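Local coordinates for COMB10 (Helicobacter pylori, PDB 2BHV), which probably serves as a VirB10-type core subunit of the Com type IV secretion system, this construct being its periplasmic domain, at residues S57-D71 and I82-N96. Numbering follows the deposited sequence.
Sequences SSQIAGKVIAQVESD and IPKGSKVIGYYSNNN
The ring of Tyr92 lies across the backbone of Gly62, filling the hollow left where this residue has no side chain. Gly62 CA sits over the ring face, 4.1 Å from the centroid, in a CH-pi contact, and Val64 CB approaches Tyr92 CD2 obliquely, at 4.0 Å. With chi1 at 69°, Tyr92 CG is held between backbone N and carbonyl carbon, leaning the ring over the partner strand until CE1 comes 3.3 Å from Ile60 O, in the loop before that strand, and OH lies near Ser57. A second hollow, at Gly90, receives the CG1 branch of Val64. Further along the same face, the CG2 methyls of Val68 and Val88 meet at 3.7 Å, and that of Val68 also touches Ile82 CG2; Trp107 packs on Val64 and Val88. On the other face the aliphatic part of Lys63 runs alongside Tyr91, CD resting 3.8 Å from CE1, while Gln67 NE2 lies alongside the bent Lys87 chain, near CD and CE. Nearly straight backbone bonds join Val64 to Gly90 and Ala66 to Val88 in both directions. Beyond Val68, a type II turn from Pro83 to Ser86 presents Lys84 N to Asp71 OD1 at 2.8 Å, on the anti side of the carboxylate and 25° out of its plane. The whole is a long, twisted antiparallel hairpin whose connection carries the short strand pair 72-73 and 80-82, central in this VirB10-family domain's mixed sheet.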
loop_
_atom_site.group_PDB
_atom_site.type_symbol
_atom_site.label_atom_id
_atom_site.label_comp_id
_atom_site.label_asym_id
_atom_site.label_seq_id
_atom_site.Cartn_x
_atom_site.Cartn_y
_atom_site.Cartn_z
ATOM N N SER A 57 -6.725 -20.272 3.273
ATOM C CA SER A 57 -6.189 -19.487 2.134
ATOM C C SER A 57 -7.034 -18.224 1.848
ATOM O O SER A 57 -8.247 -18.232 2.059
ATOM C CB SER A 57 -6.125 -20.348 0.882
ATOM O OG SER A 57 -7.431 -20.791 0.533
ATOM N N SER A 58 -6.396 -17.152 1.368
ATOM C CA SER A 58 -7.102 -15.858 1.188
ATOM C C SER A 58 -7.830 -15.696 -0.161
ATOM O O SER A 58 -8.615 -14.751 -0.317
ATOM C CB SER A 58 -6.194 -14.643 1.466
ATOM O OG SER A 58 -5.389 -14.318 0.342
ATOM N N GLN A 59 -7.576 -16.586 -1.128
ATOM C CA GLN A 59 -8.420 -16.608 -2.320
ATOM C C GLN A 59 -9.686 -17.413 -2.000
ATOM O O GLN A 59 -10.742 -16.839 -1.721
ATOM C CB GLN A 59 -7.700 -17.166 -3.574
ATOM C CG GLN A 59 -6.165 -16.927 -3.686
ATOM C CD GLN A 59 -5.343 -18.258 -3.680
ATOM O OE1 GLN A 59 -5.127 -18.883 -2.623
ATOM N NE2 GLN A 59 -4.892 -18.678 -4.857
ATOM N N ILE A 60 -9.558 -18.738 -2.043
ATOM C CA ILE A 60 -10.598 -19.683 -1.603
ATOM C C ILE A 60 -11.299 -19.211 -0.310
ATOM O O ILE A 60 -10.629 -18.877 0.675
ATOM C CB ILE A 60 -9.977 -21.107 -1.331
ATOM C CG1 ILE A 60 -9.362 -21.704 -2.610
ATOM C CG2 ILE A 60 -10.992 -22.058 -0.629
ATOM C CD1 ILE A 60 -8.194 -22.707 -2.349
ATOM N N ALA A 61 -12.635 -19.148 -0.346
ATOM C CA ALA A 61 -13.452 -19.140 0.862
ATOM C C ALA A 61 -13.859 -20.596 1.096
ATOM O O ALA A 61 -14.292 -21.256 0.167
ATOM C CB ALA A 61 -14.665 -18.271 0.672
ATOM N N GLY A 62 -13.704 -21.114 2.314
ATOM C CA GLY A 62 -13.952 -22.535 2.552
ATOM C C GLY A 62 -14.215 -22.927 3.988
ATOM O O GLY A 62 -14.769 -22.147 4.760
ATOM N N LYS A 63 -13.801 -24.147 4.337
ATOM C CA LYS A 63 -14.013 -24.738 5.667
ATOM C C LYS A 63 -12.704 -24.860 6.475
ATOM O O LYS A 63 -11.631 -25.100 5.920
ATOM C CB LYS A 63 -14.682 -26.113 5.521
ATOM C CG LYS A 63 -15.015 -26.821 6.834
ATOM C CD LYS A 63 -15.915 -28.056 6.631
ATOM C CE LYS A 63 -15.104 -29.341 6.398
ATOM N NZ LYS A 63 -15.921 -30.570 6.623
ATOM N N VAL A 64 -12.806 -24.694 7.790
ATOM C CA VAL A 64 -11.645 -24.811 8.671
ATOM C C VAL A 64 -11.964 -25.704 9.852
ATOM O O VAL A 64 -13.069 -25.651 10.395
ATOM C CB VAL A 64 -11.141 -23.420 9.178
ATOM C CG1 VAL A 64 -12.185 -22.717 10.021
ATOM C CG2 VAL A 64 -9.868 -23.565 9.960
ATOM N N ILE A 65 -10.996 -26.533 10.239
ATOM C CA ILE A 65 -11.141 -27.374 11.412
ATOM C C ILE A 65 -10.033 -27.053 12.411
ATOM O O ILE A 65 -8.854 -27.071 12.073
ATOM C CB ILE A 65 -11.103 -28.862 11.045
ATOM C CG1 ILE A 65 -12.142 -29.183 9.973
ATOM C CG2 ILE A 65 -11.326 -29.727 12.281
ATOM C CD1 ILE A 65 -11.896 -30.499 9.269
ATOM N N ALA A 66 -10.423 -26.741 13.640
ATOM C CA ALA A 66 -9.467 -26.542 14.720
ATOM C C ALA A 66 -9.650 -27.610 15.806
ATOM O O ALA A 66 -10.693 -28.268 15.897
ATOM C CB ALA A 66 -9.618 -25.176 15.299
ATOM N N GLN A 67 -8.628 -27.774 16.635
ATOM C CA GLN A 67 -8.701 -28.704 17.736
ATOM C C GLN A 67 -8.409 -28.041 19.072
ATOM O O GLN A 67 -7.398 -27.397 19.237
ATOM C CB GLN A 67 -7.740 -29.841 17.508
ATOM C CG GLN A 67 -8.025 -30.987 18.413
ATOM C CD GLN A 67 -7.059 -32.093 18.250
ATOM O OE1 GLN A 67 -6.267 -32.353 19.143
ATOM N NE2 GLN A 67 -7.113 -32.769 17.110
ATOM N N VAL A 68 -9.309 -28.222 20.030
ATOM C CA VAL A 68 -9.209 -27.566 21.331
ATOM C C VAL A 68 -8.060 -28.161 22.135
ATOM O O VAL A 68 -7.897 -29.377 22.184
ATOM C CB VAL A 68 -10.532 -27.657 22.112
ATOM C CG1 VAL A 68 -10.427 -26.888 23.408
ATOM C CG2 VAL A 68 -11.667 -27.100 21.289
ATOM N N GLU A 69 -7.269 -27.302 22.768
ATOM C CA GLU A 69 -6.011 -27.740 23.380
ATOM C C GLU A 69 -6.086 -28.155 24.844
ATOM O O GLU A 69 -5.150 -28.755 25.355
ATOM C CB GLU A 69 -4.926 -26.689 23.184
ATOM C CG GLU A 69 -4.496 -26.563 21.755
ATOM C CD GLU A 69 -3.329 -25.649 21.590
ATOM O OE1 GLU A 69 -2.245 -25.952 22.108
ATOM O OE2 GLU A 69 -3.490 -24.610 20.929
ATOM N N SER A 70 -7.190 -27.845 25.513
ATOM C CA SER A 70 -7.363 -28.179 26.930
ATOM C C SER A 70 -8.824 -28.107 27.332
ATOM O O SER A 70 -9.617 -27.432 26.672
ATOM C CB SER A 70 -6.547 -27.230 27.808
ATOM O OG SER A 70 -6.812 -25.882 27.475
ATOM N N ASP A 71 -9.174 -28.797 28.416
ATOM C CA ASP A 71 -10.545 -28.803 28.914
ATOM C C ASP A 71 -11.056 -27.396 29.198
ATOM O O ASP A 71 -10.347 -26.575 29.778
ATOM C CB ASP A 71 -10.647 -29.629 30.189
ATOM C CG ASP A 71 -10.471 -31.105 29.947
ATOM O OD1 ASP A 71 -10.864 -31.596 28.869
ATOM O OD2 ASP A 71 -9.943 -31.779 30.855
ATOM N N ILE A 82 -16.363 -28.008 27.117
ATOM C CA ILE A 82 -15.613 -28.391 25.915
ATOM C C ILE A 82 -14.358 -29.163 26.306
ATOM O O ILE A 82 -13.405 -28.572 26.821
ATOM C CB ILE A 82 -15.225 -27.197 25.021
ATOM C CG1 ILE A 82 -16.439 -26.311 24.736
ATOM C CG2 ILE A 82 -14.602 -27.709 23.716
ATOM C CD1 ILE A 82 -16.113 -25.030 24.031
ATOM N N PRO A 83 -14.373 -30.498 26.092
ATOM C CA PRO A 83 -13.254 -31.384 26.426
ATOM C C PRO A 83 -12.055 -31.151 25.528
ATOM O O PRO A 83 -12.213 -30.870 24.339
ATOM C CB PRO A 83 -13.821 -32.791 26.185
ATOM C CG PRO A 83 -15.314 -32.613 26.109
ATOM C CD PRO A 83 -15.512 -31.250 25.534
ATOM N N LYS A 84 -10.867 -31.248 26.113
ATOM C CA LYS A 84 -9.626 -31.259 25.362
ATOM C C LYS A 84 -9.730 -32.240 24.204
ATOM O O LYS A 84 -10.213 -33.363 24.364
ATOM C CB LYS A 84 -8.482 -31.667 26.275
ATOM C CG LYS A 84 -7.115 -31.603 25.642
ATOM C CD LYS A 84 -6.074 -32.194 26.578
ATOM C CE LYS A 84 -4.689 -32.108 25.994
ATOM N NZ LYS A 84 -3.785 -33.020 26.735
ATOM N N GLY A 85 -9.294 -31.801 23.031
ATOM C CA GLY A 85 -9.268 -32.663 21.865
ATOM C C GLY A 85 -10.502 -32.572 21.002
ATOM O O GLY A 85 -10.571 -33.219 19.957
ATOM N N SER A 86 -11.485 -31.771 21.417
ATOM C CA SER A 86 -12.666 -31.535 20.566
ATOM C C SER A 86 -12.284 -30.855 19.249
ATOM O O SER A 86 -11.373 -30.018 19.189
ATOM C CB SER A 86 -13.724 -30.695 21.269
ATOM O OG SER A 86 -13.853 -31.040 22.627
ATOM N N LYS A 87 -12.978 -31.234 18.190
ATOM C CA LYS A 87 -12.828 -30.562 16.925
ATOM C C LYS A 87 -13.806 -29.393 16.890
ATOM O O LYS A 87 -14.943 -29.526 17.339
ATOM C CB LYS A 87 -13.091 -31.537 15.782
ATOM C CG LYS A 87 -11.857 -32.291 15.270
ATOM C CD LYS A 87 -10.872 -32.734 16.385
ATOM C CE LYS A 87 -10.420 -34.201 16.219
ATOM N NZ LYS A 87 -10.037 -34.584 14.825
ATOM N N VAL A 88 -13.356 -28.242 16.389
ATOM C CA VAL A 88 -14.256 -27.117 16.114
ATOM C C VAL A 88 -14.336 -26.919 14.620
ATOM O O VAL A 88 -13.313 -26.770 13.952
ATOM C CB VAL A 88 -13.782 -25.787 16.758
ATOM C CG1 VAL A 88 -14.940 -24.802 16.841
ATOM C CG2 VAL A 88 -13.208 -26.015 18.141
ATOM N N ILE A 89 -15.547 -26.930 14.090
ATOM C CA ILE A 89 -15.729 -26.779 12.654
ATOM C C ILE A 89 -16.232 -25.378 12.351
ATOM O O ILE A 89 -17.238 -24.931 12.913
ATOM C CB ILE A 89 -16.679 -27.846 12.087
ATOM C CG1 ILE A 89 -16.119 -29.236 12.363
ATOM C CG2 ILE A 89 -16.882 -27.650 10.607
ATOM C CD1 ILE A 89 -17.150 -30.331 12.286
ATOM N N GLY A 90 -15.511 -24.689 11.470
ATOM C CA GLY A 90 -15.868 -23.343 11.046
ATOM C C GLY A 90 -15.884 -23.154 9.535
ATOM O O GLY A 90 -15.379 -23.991 8.788
ATOM N N TYR A 91 -16.473 -22.044 9.093
ATOM C CA TYR A 91 -16.497 -21.679 7.693
ATOM C C TYR A 91 -15.980 -20.276 7.586
ATOM O O TYR A 91 -16.323 -19.432 8.390
ATOM C CB TYR A 91 -17.911 -21.791 7.141
ATOM C CG TYR A 91 -18.455 -23.182 7.266
ATOM C CD1 TYR A 91 -18.177 -24.150 6.303
ATOM C CD2 TYR A 91 -19.223 -23.554 8.363
ATOM C CE1 TYR A 91 -18.662 -25.457 6.425
ATOM C CE2 TYR A 91 -19.714 -24.855 8.496
ATOM C CZ TYR A 91 -19.427 -25.795 7.528
ATOM O OH TYR A 91 -19.915 -27.063 7.676
ATOM N N TYR A 92 -15.126 -20.039 6.605
ATOM C CA TYR A 92 -14.428 -18.776 6.499
ATOM C C TYR A 92 -14.553 -18.183 5.106
ATOM O O TYR A 92 -14.669 -18.920 4.117
ATOM C CB TYR A 92 -12.949 -18.946 6.854
ATOM C CG TYR A 92 -12.126 -19.749 5.841
ATOM C CD1 TYR A 92 -11.532 -19.125 4.732
ATOM C CD2 TYR A 92 -11.925 -21.123 6.003
ATOM C CE1 TYR A 92 -10.778 -19.835 3.827
ATOM C CE2 TYR A 92 -11.170 -21.848 5.090
ATOM C CZ TYR A 92 -10.596 -21.195 4.004
ATOM O OH TYR A 92 -9.844 -21.906 3.083
ATOM N N SER A 93 -14.516 -16.850 5.034
ATOM C CA SER A 93 -14.402 -16.141 3.767
ATOM C C SER A 93 -13.482 -14.933 3.903
ATOM O O SER A 93 -13.352 -14.352 4.985
ATOM C CB SER A 93 -15.771 -15.696 3.259
ATOM O OG SER A 93 -16.275 -14.612 4.030
ATOM N N ASN A 94 -12.843 -14.570 2.796
ATOM C CA ASN A 94 -12.073 -13.352 2.724
ATOM C C ASN A 94 -12.895 -12.313 1.985
ATOM O O ASN A 94 -13.382 -12.561 0.892
ATOM C CB ASN A 94 -10.719 -13.614 2.067
ATOM C CG ASN A 94 -9.758 -14.343 3.008
ATOM O OD1 ASN A 94 -9.520 -15.570 2.881
ATOM N ND2 ASN A 94 -9.218 -13.593 3.985
ATOM N N ASN A 95 -13.149 -11.190 2.657
ATOM C CA ASN A 95 -13.933 -10.079 2.107
ATOM C C ASN A 95 -12.985 -8.938 1.721
ATOM O O ASN A 95 -12.932 -7.888 2.379
ATOM C CB ASN A 95 -15.009 -9.621 3.124
ATOM C CG ASN A 95 -15.772 -8.320 2.692
ATOM O OD1 ASN A 95 -16.560 -7.753 3.481
ATOM N ND2 ASN A 95 -15.533 -7.856 1.453
ATOM N N ASN A 96 -12.226 -9.161 0.656
ATOM C CA ASN A 96 -11.272 -8.169 0.169
ATOM C C ASN A 96 -11.905 -6.848 -0.338
ATOM O O ASN A 96 -12.200 -6.710 -1.534
ATOM C CB ASN A 96 -10.370 -8.796 -0.913
ATOM C CG ASN A 96 -9.424 -9.867 -0.355
ATOM O OD1 ASN A 96 -8.911 -9.747 0.771
ATOM N ND2 ASN A 96 -9.182 -10.915 -1.146
#